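Local coordinates for protein HAD superfamily hydrolase (Brucella suis biovar 1, PDB 6NQ4) that probably acts as a phosphatase of the haloacid dehalogenase superfamily, carrying a sodium ion in the metal site of its Rossmann-like core domain, at residues E51-P56 / L91-N96; V69-V74 / A97-V102; V107-I112 / D132-E137; R117-I122 / G146-G151; D246-D251 / A271-V276. All blocks are in the same frame, centred on the assembly; numbering follows the deposited sequence. Where two conformers were deposited one is given.

Contact 1 (E51-P56 / L91-N96)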
# COMPACT_ATOMS: atom_id res chain seq x y z
N GLU A 51 1.50 0.33 15.55
CA GLU A 51 1.55 0.64 16.97
C GLU A 51 2.94 1.02 17.48
O GLU A 51 3.04 1.84 18.41
CB GLU A 51 0.93 -0.50 17.79
CG GLU A 51 -0.56 -0.65 17.47
CD GLU A 51 -1.33 -1.59 18.36
OE1 GLU A 51 -0.71 -2.40 19.10
OE2 GLU A 51 -2.58 -1.53 18.31
N THR A 52 4.01 0.45 16.91
CA THR A 52 5.37 0.89 17.20
C THR A 52 6.17 0.91 15.91
O THR A 52 5.85 0.22 14.94
CB THR A 52 6.10 -0.02 18.22
OG1 THR A 52 6.14 -1.36 17.72
CG2 THR A 52 5.40 -0.00 19.57
N SER A 53 7.23 1.73 15.90
CA SER A 53 8.14 1.76 14.76
C SER A 53 9.40 0.95 15.08
O SER A 53 9.68 0.62 16.24
CB SER A 53 8.51 3.18 14.34
OG SER A 53 9.14 3.88 15.40
N PHE A 54 10.14 0.62 14.03
CA PHE A 54 11.29 -0.29 14.15
C PHE A 54 12.58 0.52 14.03
O PHE A 54 12.95 0.96 12.93
CB PHE A 54 11.20 -1.39 13.10
CG PHE A 54 9.89 -2.15 13.10
CD1 PHE A 54 9.22 -2.40 14.28
CD2 PHE A 54 9.34 -2.60 11.92
CE1 PHE A 54 8.01 -3.10 14.28
CE2 PHE A 54 8.13 -3.29 11.91
CZ PHE A 54 7.47 -3.53 13.10
N ALA A 55 13.27 0.69 15.15
CA ALA A 55 14.48 1.51 15.15
C ALA A 55 15.53 1.07 14.13
O ALA A 55 16.12 1.94 13.47
CB ALA A 55 15.06 1.65 16.56
N PRO A 56 15.82 -0.23 13.94
CA PRO A 56 16.84 -0.59 12.94
C PRO A 56 16.48 -0.18 11.53
O PRO A 56 17.37 0.21 10.76
CB PRO A 56 16.96 -2.11 13.08
CG PRO A 56 16.52 -2.39 14.50
CD PRO A 56 15.38 -1.41 14.72
N LEU A 91 4.31 7.68 15.62
CA LEU A 91 4.98 6.42 15.95
C LEU A 91 6.49 6.56 16.08
O LEU A 91 7.17 5.56 16.30
CB LEU A 91 4.63 5.38 14.88
CG LEU A 91 3.16 4.97 14.85
CD1 LEU A 91 2.85 4.05 13.67
CD2 LEU A 91 2.79 4.32 16.19
N GLY A 92 7.04 7.77 15.95
CA GLY A 92 8.47 7.98 16.17
C GLY A 92 9.36 7.92 14.94
O GLY A 92 10.59 7.90 15.10
N VAL A 93 8.80 7.89 13.74
CA VAL A 93 9.62 7.94 12.53
C VAL A 93 10.05 9.38 12.25
O VAL A 93 9.19 10.25 12.00
CB VAL A 93 8.85 7.37 11.33
CG1 VAL A 93 9.75 7.34 10.08
CG2 VAL A 93 8.27 5.99 11.67
N PRO A 94 11.35 9.66 12.25
CA PRO A 94 11.81 11.02 11.97
C PRO A 94 11.72 11.33 10.48
O PRO A 94 11.86 10.44 9.63
CB PRO A 94 13.28 10.98 12.41
CG PRO A 94 13.69 9.58 12.15
CD PRO A 94 12.46 8.73 12.47
N GLU A 95 11.47 12.60 10.17
CA GLU A 95 11.31 12.96 8.77
C GLU A 95 12.60 12.79 7.97
O GLU A 95 12.54 12.61 6.75
CB GLU A 95 10.60 14.31 8.58
CG GLU A 95 11.22 15.51 9.28
CD GLU A 95 10.25 16.69 9.50
OE1 GLU A 95 10.41 17.74 8.81
OE2 GLU A 95 9.34 16.59 10.37
N ASN A 96 13.77 12.80 8.64
CA ASN A 96 15.03 12.60 7.92
C ASN A 96 15.26 11.15 7.48
O ASN A 96 16.31 10.87 6.89
CB ASN A 96 16.23 13.18 8.69
CG ASN A 96 16.56 12.42 9.98
OD1 ASN A 96 16.00 11.36 10.25
ND2 ASN A 96 17.48 12.98 10.77
O HOH W 1 7.31 3.45 18.33
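L91 meets the loop 51-53 twice, once through a methyl and once through its carbonyl oxygen, where helix 81-90 ends in a Schellman motif. The CD2 branch of L91 rests on the backbone of E51, 3.3 Å from E51 O, while the charged end of E51 turns to a salt bridge with R191. The carbonyl makes the polar half of the contact: S53 OG donates to L91 O over 2.7 Å, approaching from a position tilted 29° from the carbonyl plane. Lying between its own backbone N and carbonyl carbon (chi1 60°), the hydroxyl is directed at this helix end. Water 1 joins the same acceptor, donating to L91 O at 2.9 Å and accepting from S53 N at 3.0 Å, and so links the main chain of S53 to L91 as well. G92 follows with the positive phi (94°) that stops the helix and turns the chain toward V93. Since S53 immediately precedes F54, the N-cap of helix 55-66, the contact ties the end of one helix to the start of another within the Rossmann-like core. The buried side chain of V93 completes it, its CG2 packing 3.9 Å from S53 CB.

Contact 2 (V69-V74 / A97-V102)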
# COMPACT_ATOMS: atom_id res chain seq x y z
N VAL A 69 21.12 8.43 -1.32
CA VAL A 69 20.07 7.59 -1.89
C VAL A 69 18.72 8.23 -1.56
O VAL A 69 18.44 8.53 -0.40
CB VAL A 69 20.16 6.15 -1.34
CG1 VAL A 69 19.05 5.27 -1.93
CG2 VAL A 69 21.53 5.55 -1.65
N THR A 70 17.89 8.45 -2.58
CA THR A 70 16.56 9.00 -2.35
C THR A 70 15.62 7.90 -1.87
O THR A 70 15.59 6.81 -2.45
CB THR A 70 16.02 9.62 -3.65
OG1 THR A 70 16.94 10.63 -4.08
CG2 THR A 70 14.66 10.27 -3.44
N ILE A 71 14.84 8.18 -0.82
CA ILE A 71 13.93 7.19 -0.22
C ILE A 71 12.49 7.63 -0.47
O ILE A 71 12.05 8.66 0.03
CB ILE A 71 14.15 7.04 1.29
CG1 ILE A 71 15.59 6.67 1.64
CG2 ILE A 71 13.18 6.00 1.87
CD1 ILE A 71 16.09 5.42 1.00
N ILE A 72 11.75 6.82 -1.22
CA ILE A 72 10.31 6.98 -1.33
C ILE A 72 9.68 5.86 -0.54
O ILE A 72 9.89 4.68 -0.85
CB ILE A 72 9.83 6.91 -2.79
CG1 ILE A 72 10.70 7.77 -3.72
CG2 ILE A 72 8.34 7.28 -2.88
CD1 ILE A 72 10.70 9.26 -3.46
N LEU A 73 8.87 6.20 0.46
CA LEU A 73 8.08 5.17 1.13
C LEU A 73 6.82 4.95 0.31
O LEU A 73 6.11 5.90 -0.01
CB LEU A 73 7.74 5.60 2.56
CG LEU A 73 8.96 5.87 3.45
CD1 LEU A 73 8.50 6.23 4.86
CD2 LEU A 73 9.87 4.66 3.47
N VAL A 74 6.58 3.71 -0.11
CA VAL A 74 5.49 3.37 -1.01
C VAL A 74 4.61 2.37 -0.27
O VAL A 74 5.06 1.25 0.02
CB VAL A 74 6.02 2.79 -2.33
CG1 VAL A 74 4.87 2.45 -3.28
CG2 VAL A 74 7.02 3.77 -3.01
N ALA A 97 14.32 10.24 7.73
CA ALA A 97 14.45 8.86 7.27
C ALA A 97 13.89 8.63 5.87
O ALA A 97 14.04 7.54 5.32
CB ALA A 97 13.77 7.89 8.24
N TYR A 98 13.24 9.63 5.28
CA TYR A 98 12.65 9.44 3.96
C TYR A 98 12.58 10.79 3.26
O TYR A 98 12.66 11.84 3.90
CB TYR A 98 11.25 8.77 4.08
CG TYR A 98 10.28 9.57 4.94
CD1 TYR A 98 10.25 9.39 6.32
CD2 TYR A 98 9.42 10.51 4.38
CE1 TYR A 98 9.38 10.13 7.11
CE2 TYR A 98 8.56 11.25 5.15
CZ TYR A 98 8.54 11.07 6.52
OH TYR A 98 7.66 11.82 7.29
N ASP A 99 12.42 10.74 1.94
CA ASP A 99 12.22 11.95 1.16
C ASP A 99 10.75 12.24 0.88
O ASP A 99 10.33 13.40 0.97
CB ASP A 99 12.98 11.85 -0.17
CG ASP A 99 14.48 11.90 0.03
OD1 ASP A 99 15.02 13.03 0.00
OD2 ASP A 99 15.09 10.83 0.26
N ARG A 100 9.97 11.21 0.58
CA ARG A 100 8.56 11.40 0.24
C ARG A 100 7.81 10.11 0.51
O ARG A 100 8.41 9.02 0.52
CB ARG A 100 8.38 11.85 -1.22
CG ARG A 100 7.55 13.12 -1.31
CD ARG A 100 7.28 13.57 -2.72
NE ARG A 100 8.12 14.69 -3.11
CZ ARG A 100 8.10 15.21 -4.33
NH1 ARG A 100 8.88 16.23 -4.65
NH2 ARG A 100 7.28 14.69 -5.24
N VAL A 101 6.50 10.25 0.75
CA VAL A 101 5.58 9.12 0.89
C VAL A 101 4.62 9.14 -0.28
O VAL A 101 4.07 10.20 -0.62
CB VAL A 101 4.80 9.21 2.22
CG1 VAL A 101 3.79 8.07 2.33
CG2 VAL A 101 5.76 9.16 3.41
N VAL A 102 4.44 7.98 -0.92
CA VAL A 102 3.43 7.78 -1.96
C VAL A 102 2.53 6.65 -1.52
O VAL A 102 3.01 5.56 -1.21
CB VAL A 102 4.09 7.47 -3.32
CG1 VAL A 102 3.03 7.09 -4.34
CG2 VAL A 102 4.91 8.67 -3.81
O HOH W 2 17.34 12.39 -1.83
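L73 and Y98 form the apolar centre of this pairing, which closes the beta-alpha-beta unit of strand 70-75, helix 81-90 and strand 100-103 in the parallel core sheet. L73 CG lies 3.7 Å from Y98 CB, the two side chains crossing at about a right angle, and the CD1 branch of L73 comes up obliquely to the root of the ring. With CG held between the backbone N and the carbonyl carbon (chi1 58°), the tyrosine ring leads away from strand 70-74 toward V85 and M88 of helix 81-90. V101 shares this face with L73 and also touches M88. On the other face the CG2 methyls of I72 and V102 meet at 3.8 Å, on the side where helix 218-232 packs against I72 and V74. The strands run parallel, I72 beside R100 and V74 beside V102. L73 supplies both bonds at the middle: its N donates to R100 O at 2.9 Å, and its O accepts from V102 N at 2.8 Å. Farther back, I71 O takes the N-H of D99 and, weakly, that of R100. D99 then folds its carboxylate onto the strand: I71 N donates to D99 OD2 over 2.9 Å, almost straight at 175°, meeting the anti side 27° out of the carboxylate plane. At the polar edge, R65 forms a salt bridge with D99 OD1 and R232 bonds T70 OG1. Water 2 spans the two residues, 2.9 Å from T70 OG1 and donating to D99 OD1 at 3.0 Å.

Contact 3 (V107-I112 / D132-E137)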
# COMPACT_ATOMS: atom_id res chain seq x y z
N VAL A 107 -2.84 7.62 -5.39
CA VAL A 107 -3.09 7.31 -6.80
C VAL A 107 -4.53 6.86 -7.04
O VAL A 107 -5.04 7.01 -8.15
CB VAL A 107 -2.07 6.31 -7.37
CG1 VAL A 107 -0.72 6.96 -7.51
CG2 VAL A 107 -1.99 5.03 -6.54
N THR A 108 -5.21 6.34 -6.02
CA THR A 108 -6.62 5.98 -6.17
C THR A 108 -7.47 7.22 -6.43
O THR A 108 -8.52 7.12 -7.08
CB THR A 108 -7.09 5.20 -4.93
OG1 THR A 108 -6.32 4.00 -4.81
CG2 THR A 108 -8.55 4.80 -5.04
N ARG A 109 -7.04 8.39 -5.95
CA ARG A 109 -7.78 9.62 -6.20
C ARG A 109 -7.98 9.85 -7.69
O ARG A 109 -9.02 10.38 -8.10
CB ARG A 109 -7.09 10.80 -5.55
CG ARG A 109 -7.28 10.82 -4.05
CD ARG A 109 -6.35 11.81 -3.37
NE ARG A 109 -6.44 13.17 -3.87
CZ ARG A 109 -7.29 14.09 -3.40
NH1 ARG A 109 -8.13 13.77 -2.43
NH2 ARG A 109 -7.29 15.33 -3.89
N ASP A 110 -7.03 9.44 -8.53
CA ASP A 110 -7.21 9.59 -9.97
C ASP A 110 -8.35 8.71 -10.49
O ASP A 110 -9.14 9.13 -11.34
CB ASP A 110 -5.89 9.33 -10.69
CG ASP A 110 -4.78 10.28 -10.24
OD1 ASP A 110 -5.07 11.47 -10.00
OD2 ASP A 110 -3.62 9.83 -10.11
N LEU A 111 -8.47 7.48 -9.98
CA LEU A 111 -9.62 6.65 -10.32
C LEU A 111 -10.92 7.27 -9.83
O LEU A 111 -11.93 7.27 -10.55
CB LEU A 111 -9.48 5.24 -9.72
CG LEU A 111 -8.36 4.37 -10.28
CD1 LEU A 111 -8.25 3.08 -9.45
CD2 LEU A 111 -8.60 4.07 -11.76
N ILE A 112 -10.92 7.81 -8.61
CA ILE A 112 -12.15 8.37 -8.06
C ILE A 112 -12.64 9.52 -8.92
O ILE A 112 -13.84 9.63 -9.22
CB ILE A 112 -11.94 8.80 -6.59
CG1 ILE A 112 -11.63 7.58 -5.71
CG2 ILE A 112 -13.18 9.49 -6.06
CD1 ILE A 112 -11.16 7.93 -4.32
N ASP A 132 -11.05 14.52 -0.25
CA ASP A 132 -10.84 15.96 -0.11
C ASP A 132 -10.42 16.57 -1.43
O ASP A 132 -9.46 16.12 -2.06
CB ASP A 132 -9.77 16.22 0.95
CG ASP A 132 -10.26 15.93 2.35
OD1 ASP A 132 -11.49 15.93 2.56
OD2 ASP A 132 -9.41 15.73 3.24
N GLY A 133 -11.14 17.61 -1.86
CA GLY A 133 -10.82 18.32 -3.08
C GLY A 133 -11.33 17.69 -4.35
O GLY A 133 -11.15 18.27 -5.43
N LEU A 134 -11.94 16.52 -4.28
CA LEU A 134 -12.48 15.89 -5.47
C LEU A 134 -13.93 16.30 -5.67
O LEU A 134 -14.65 16.58 -4.70
CB LEU A 134 -12.38 14.36 -5.36
CG LEU A 134 -10.97 13.84 -5.11
CD1 LEU A 134 -10.95 12.32 -5.15
CD2 LEU A 134 -10.00 14.43 -6.13
N ASP A 135 -14.35 16.33 -6.93
CA ASP A 135 -15.70 16.80 -7.27
C ASP A 135 -16.67 15.63 -7.23
O ASP A 135 -17.19 15.16 -8.25
CB ASP A 135 -15.70 17.50 -8.62
CG ASP A 135 -17.08 18.01 -9.02
OD1 ASP A 135 -17.95 18.16 -8.14
OD2 ASP A 135 -17.28 18.27 -10.23
N VAL A 136 -16.92 15.15 -6.01
CA VAL A 136 -17.73 13.96 -5.80
C VAL A 136 -18.78 14.23 -4.73
O VAL A 136 -18.69 15.19 -3.97
CB VAL A 136 -16.88 12.73 -5.42
CG1 VAL A 136 -15.87 12.45 -6.51
CG2 VAL A 136 -16.19 12.95 -4.08
N GLU A 137 -19.78 13.35 -4.69
CA GLU A 137 -20.85 13.44 -3.70
C GLU A 137 -21.02 12.08 -3.05
O GLU A 137 -21.31 11.10 -3.74
CB GLU A 137 -22.17 13.85 -4.37
CG GLU A 137 -23.27 14.14 -3.38
CD GLU A 137 -24.56 14.55 -4.06
OE1 GLU A 137 -24.52 14.90 -5.27
OE2 GLU A 137 -25.62 14.51 -3.40
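R109 reaches D132 on a chain that starts with CG beside its backbone N, runs straight through chi2 and bends at chi3 (56°), and this bend presents the ends of the guanidinium to the loop. I112, one turn further along the helix, has its CG2 anti to the backbone N, which places this methyl against L134 and V136. The guanidinium grips a single atom end-on: R109 NH1 donates to D132 O at 2.7 Å, and R109 NH2 to the same oxygen at 2.9 Å. The oxygen lies in the guanidinium plane; NH2 is nearly along the C=O axis, yet its N-H is the more bent of the two (138° at the hydrogen, against 152° for NH1). Two donors on one carbonyl fix the rotation of the flat group, and I130 O gives NH1 a further, weak partner. L134 stands over one face of the guanidinium, its CD2 3.6 Å from R109 NH2, offset toward the rim. Helix 104-114 follows strand 100-103 of the core sheet and leads into strand 118-122 of the second parallel sheet, consistent with the passage into the C2-type cap of haloacid dehalogenase relatives; V107 touches helix 218-232 of the core, whereas I112 faces the cap. There L134 CD1 packs 3.7 Å from I112 CG2, the side chains crossing at about a right angle. Between L134 and V136 the loop makes an inverse gamma turn centred on D135, salt-bridged to R117. The turn brings V136 back to the helix, and its CG1 approaches I112 CG2 at 4.0 Å.

Contact 4 (R117-I122 / G146-G151)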
# COMPACT_ATOMS: atom_id res chain seq x y z
N ARG A 117 -19.60 10.29 -10.12
CA ARG A 117 -19.39 11.23 -9.02
C ARG A 117 -20.28 10.96 -7.81
O ARG A 117 -19.95 11.41 -6.71
CB ARG A 117 -19.49 12.68 -9.50
CG ARG A 117 -20.90 13.14 -9.70
CD ARG A 117 -20.93 14.57 -10.26
NE ARG A 117 -20.21 15.49 -9.39
CZ ARG A 117 -20.72 16.03 -8.29
NH1 ARG A 117 -21.96 15.73 -7.91
NH2 ARG A 117 -19.99 16.86 -7.56
N ARG A 118 -21.39 10.22 -7.97
CA ARG A 118 -22.23 9.84 -6.84
C ARG A 118 -21.72 8.51 -6.29
O ARG A 118 -21.95 7.46 -6.89
CB ARG A 118 -23.69 9.74 -7.28
CG ARG A 118 -24.23 11.06 -7.79
CD ARG A 118 -25.61 10.91 -8.42
NE ARG A 118 -26.61 10.51 -7.44
CZ ARG A 118 -27.15 11.33 -6.54
NH1 ARG A 118 -26.78 12.61 -6.50
NH2 ARG A 118 -28.06 10.88 -5.69
N ILE A 119 -21.05 8.56 -5.14
CA ILE A 119 -20.22 7.48 -4.63
C ILE A 119 -20.80 6.94 -3.33
O ILE A 119 -21.19 7.72 -2.45
CB ILE A 119 -18.79 8.00 -4.37
CG1 ILE A 119 -18.11 8.29 -5.71
CG2 ILE A 119 -17.99 7.00 -3.50
CD1 ILE A 119 -16.82 9.10 -5.57
N PHE A 120 -20.82 5.61 -3.20
CA PHE A 120 -21.09 4.94 -1.94
C PHE A 120 -19.75 4.55 -1.31
O PHE A 120 -18.97 3.79 -1.90
CB PHE A 120 -21.94 3.70 -2.18
CG PHE A 120 -22.19 2.87 -0.95
CD1 PHE A 120 -22.86 3.40 0.15
CD2 PHE A 120 -21.76 1.55 -0.90
CE1 PHE A 120 -23.10 2.60 1.27
CE2 PHE A 120 -22.01 0.76 0.21
CZ PHE A 120 -22.67 1.28 1.29
N HIS A 121 -19.49 5.08 -0.12
CA HIS A 121 -18.23 4.86 0.60
C HIS A 121 -18.33 3.62 1.48
O HIS A 121 -19.27 3.50 2.28
CB HIS A 121 -17.94 6.09 1.47
CG HIS A 121 -16.76 5.94 2.38
ND1 HIS A 121 -15.45 5.95 1.92
CD2 HIS A 121 -16.68 5.82 3.73
CE1 HIS A 121 -14.63 5.84 2.95
NE2 HIS A 121 -15.35 5.76 4.06
N ILE A 122 -17.35 2.73 1.36
CA ILE A 122 -17.17 1.62 2.29
C ILE A 122 -15.83 1.86 2.96
O ILE A 122 -14.78 1.76 2.31
CB ILE A 122 -17.22 0.25 1.60
CG1 ILE A 122 -18.51 0.06 0.81
CG2 ILE A 122 -17.08 -0.86 2.66
CD1 ILE A 122 -18.52 -1.21 -0.04
N GLY A 146 -21.35 4.54 -8.17
CA GLY A 146 -20.08 3.87 -8.06
C GLY A 146 -19.78 3.64 -6.59
O GLY A 146 -20.39 4.26 -5.70
N VAL A 147 -18.82 2.75 -6.34
CA VAL A 147 -18.40 2.41 -4.98
C VAL A 147 -16.92 2.73 -4.83
O VAL A 147 -16.13 2.46 -5.74
CB VAL A 147 -18.64 0.91 -4.70
CG1 VAL A 147 -18.16 0.56 -3.30
CG2 VAL A 147 -20.11 0.56 -4.86
N VAL A 148 -16.54 3.29 -3.68
CA VAL A 148 -15.14 3.41 -3.30
C VAL A 148 -14.96 2.73 -1.97
O VAL A 148 -15.65 3.06 -1.00
CB VAL A 148 -14.69 4.88 -3.24
CG1 VAL A 148 -13.24 4.98 -2.77
CG2 VAL A 148 -14.84 5.54 -4.62
N CYS A 149 -14.05 1.77 -1.92
CA CYS A 149 -13.80 1.01 -0.70
C CYS A 149 -12.40 1.33 -0.22
O CYS A 149 -11.40 0.96 -0.85
CB CYS A 149 -13.96 -0.48 -0.97
SG CYS A 149 -13.64 -1.50 0.48
N THR A 150 -12.32 2.02 0.92
CA THR A 150 -11.04 2.28 1.57
C THR A 150 -10.73 1.26 2.65
O THR A 150 -9.57 1.15 3.05
CB THR A 150 -11.04 3.67 2.22
OG1 THR A 150 -12.11 3.74 3.18
CG2 THR A 150 -11.21 4.76 1.17
N GLY A 151 -11.72 0.50 3.12
CA GLY A 151 -11.52 -0.45 4.20
C GLY A 151 -12.87 -0.91 4.73
O GLY A 151 -13.90 -0.67 4.11
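F120 and I122 bond through both N and O to the segment 146-151. The series starts with G146 N donating to R118 O, a rather bent bond of 3.2 Å. F120 N gives its hydrogen to G146 O at 2.9 Å, and F120 O accepts that of V148 N at 3.1 Å. I122 N then meets V148 O at 2.9 Å, nearly straight at 174°. Beyond the end of strand 146-149 the chain turns across I122 O, which takes T150 N at 2.8 Å and, weakly, G151 N. The backbone of I119 bonds instead to E137 and V139 on the opposite edge of strand 118-122, and V147 bonds to P176. H121 crosses T150 at about a right angle, its CE1 3.3 Å from T150 OG1, but both side chains find polar partners outside the pair. Y131 OH bonds H121 ND1, C124 O receives H121 NE2, and T150 OG1 pairs with E127, so the imidazole is fixed through both nitrogens. Apolar branches cover the two faces: I119 CG2 touches V148 CG2 at 3.6 Å on one, and I122 CD1 touches V147 CG1 at 3.7 Å on the other, where helix 164-172 packs. Strand 146-149 is the central one of five parallel strands inserted between core strands 100-103 and 241-245, consistent with the alpha/beta cap of C2-type haloacid dehalogenase relatives.

Contact 5 (D246-D251 / A271-V276). With NA (sodium ion), chain H.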
# COMPACT_ATOMS: atom_id res chain seq x y z
N ASP A 246 7.80 -6.68 2.33
CA ASP A 246 7.53 -8.00 2.89
C ASP A 246 6.32 -8.69 2.28
O ASP A 246 5.95 -9.78 2.72
CB ASP A 246 7.47 -8.00 4.43
CG ASP A 246 6.11 -7.59 4.99
OD1 ASP A 246 5.40 -6.79 4.37
OD2 ASP A 246 5.76 -8.03 6.10
N GLY A 247 5.67 -8.09 1.27
CA GLY A 247 4.56 -8.72 0.60
C GLY A 247 4.96 -9.30 -0.74
O GLY A 247 5.42 -8.58 -1.62
N VAL A 248 4.77 -10.61 -0.91
CA VAL A 248 5.14 -11.22 -2.18
C VAL A 248 4.22 -10.74 -3.30
O VAL A 248 4.68 -10.37 -4.38
CB VAL A 248 5.16 -12.76 -2.07
CG1 VAL A 248 5.41 -13.40 -3.45
CG2 VAL A 248 6.21 -13.22 -1.05
N LEU A 249 2.91 -10.71 -3.04
CA LEU A 249 1.95 -10.35 -4.08
C LEU A 249 1.74 -8.85 -4.23
O LEU A 249 0.99 -8.44 -5.12
CB LEU A 249 0.60 -11.03 -3.84
CG LEU A 249 0.56 -12.56 -3.95
CD1 LEU A 249 -0.87 -13.03 -4.15
CD2 LEU A 249 1.44 -13.04 -5.07
N THR A 250 2.36 -8.03 -3.37
CA THR A 250 2.31 -6.58 -3.50
C THR A 250 3.70 -6.04 -3.81
O THR A 250 3.95 -5.64 -4.95
CB THR A 250 1.73 -5.91 -2.24
OG1 THR A 250 2.43 -6.40 -1.07
CG2 THR A 250 0.23 -6.22 -2.07
N ASP A 251 4.62 -6.06 -2.85
CA ASP A 251 5.94 -5.44 -3.03
C ASP A 251 6.80 -6.19 -4.03
O ASP A 251 7.47 -5.58 -4.88
CB ASP A 251 6.67 -5.39 -1.69
CG ASP A 251 5.88 -4.70 -0.63
OD1 ASP A 251 5.68 -3.48 -0.78
OD2 ASP A 251 5.43 -5.36 0.33
N ALA A 271 1.61 -9.79 5.86
CA ALA A 271 0.17 -9.65 6.05
C ALA A 271 -0.57 -9.52 4.73
O ALA A 271 -1.68 -10.04 4.58
CB ALA A 271 -0.13 -8.46 6.97
N ALA A 272 0.01 -8.82 3.75
CA ALA A 272 -0.66 -8.65 2.47
C ALA A 272 -0.83 -9.95 1.71
O ALA A 272 -1.65 -10.01 0.78
CB ALA A 272 0.11 -7.64 1.59
N ASP A 273 -0.10 -11.00 2.07
CA ASP A 273 -0.15 -12.30 1.41
C ASP A 273 -1.13 -13.27 2.06
O ASP A 273 -1.26 -14.41 1.59
CB ASP A 273 1.24 -12.95 1.40
CG ASP A 273 2.24 -12.22 0.53
OD1 ASP A 273 1.83 -11.66 -0.52
OD2 ASP A 273 3.43 -12.23 0.88
N TYR A 274 -1.79 -12.87 3.15
CA TYR A 274 -2.79 -13.73 3.78
C TYR A 274 -4.02 -13.84 2.89
O TYR A 274 -4.34 -12.93 2.11
CB TYR A 274 -3.18 -13.18 5.16
CG TYR A 274 -2.26 -13.62 6.29
CD1 TYR A 274 -0.95 -13.16 6.39
CD2 TYR A 274 -2.73 -14.48 7.29
CE1 TYR A 274 -0.12 -13.56 7.43
CE2 TYR A 274 -1.89 -14.89 8.34
CZ TYR A 274 -0.59 -14.42 8.40
OH TYR A 274 0.24 -14.81 9.42
N ALA A 275 -4.70 -14.98 2.97
CA ALA A 275 -5.91 -15.22 2.20
C ALA A 275 -7.15 -14.74 2.96
O ALA A 275 -7.09 -14.45 4.16
CB ALA A 275 -6.02 -16.70 1.84
N VAL A 276 -8.28 -14.68 2.26
CA VAL A 276 -9.54 -14.25 2.85
C VAL A 276 -10.07 -15.22 3.91
O VAL A 276 -10.96 -14.86 4.69
CB VAL A 276 -10.56 -13.90 1.74
CG1 VAL A 276 -11.93 -13.54 2.31
CG2 VAL A 276 -10.02 -12.74 0.91
NA NA H . 4.09 -4.76 4.26
O HOH W 3 3.30 -7.44 6.84
O HOH W 4 2.76 -7.83 3.49
O HOH W 5 3.36 -5.53 2.00
O HOH W 6 2.01 -5.32 5.47
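Beside the helix start that D273 holds by direct bonds to V248 and L249, D246 OD1 binds the sodium ion at 2.4 Å. The run from D246 to D251 fits motif IV of the haloacid dehalogenase fold, whose acidic residues lie at the metal site. Waters 5 and 6 also bind the ion, each 2.5 Å from it, and D42 OD2 and W44 O add ligands from the loop that follows strand 38-41. Water 4 donates to D246 OD1 and accepts from A272 N at 2.9 Å, while water 3 joins D246 OD2 to A271 N, so the carboxylate is tied on both oxygens to the 271-273 turn. In the second shell, D251 OD2 takes a hydrogen from water 5 at 2.7 Å and, with its anti lone pair, the N-H of G247. D251 OD1 forms a salt bridge with K215. Farther out, the start of helix 248-258 is fixed by D273, whose CG stands beside its backbone N (chi1 -68°) and whose carboxylate spans two successive amides. A negative group there would suit the helix dipole. Alongside, A272 CB packs 3.7 Å from T250 OG1. Both carboxylate oxygens of D273 use syn lone pairs: V248 N donates to D273 OD2 at 2.8 Å, and L249 N to D273 OD1 at 2.9 Å.

Overall arrangement
Contacts 2, 4 and 5 are buried, whereas contacts 1 and 3 lie at the surface. Contacts 2 and 4 share one chemistry, parallel strand pairing with apolar faces, but in the core sheet and the second sheet respectively, their centres about 29 Å apart. Contact 1 adjoins contact 2 through V93 and Y98, since its loop leads into strand 100-103. Contacts 3 and 4 are joined more closely, by a probable backbone bond from E137 N to R117 O and by V136 packing on I119. Outside the strand pairs, side-chain bonds to backbone carry the polar part: a hydroxyl in contact 1, a guanidinium in contact 3, a carboxylate at a helix start in metal-bearing contact 5; D99 adds one in contact 2.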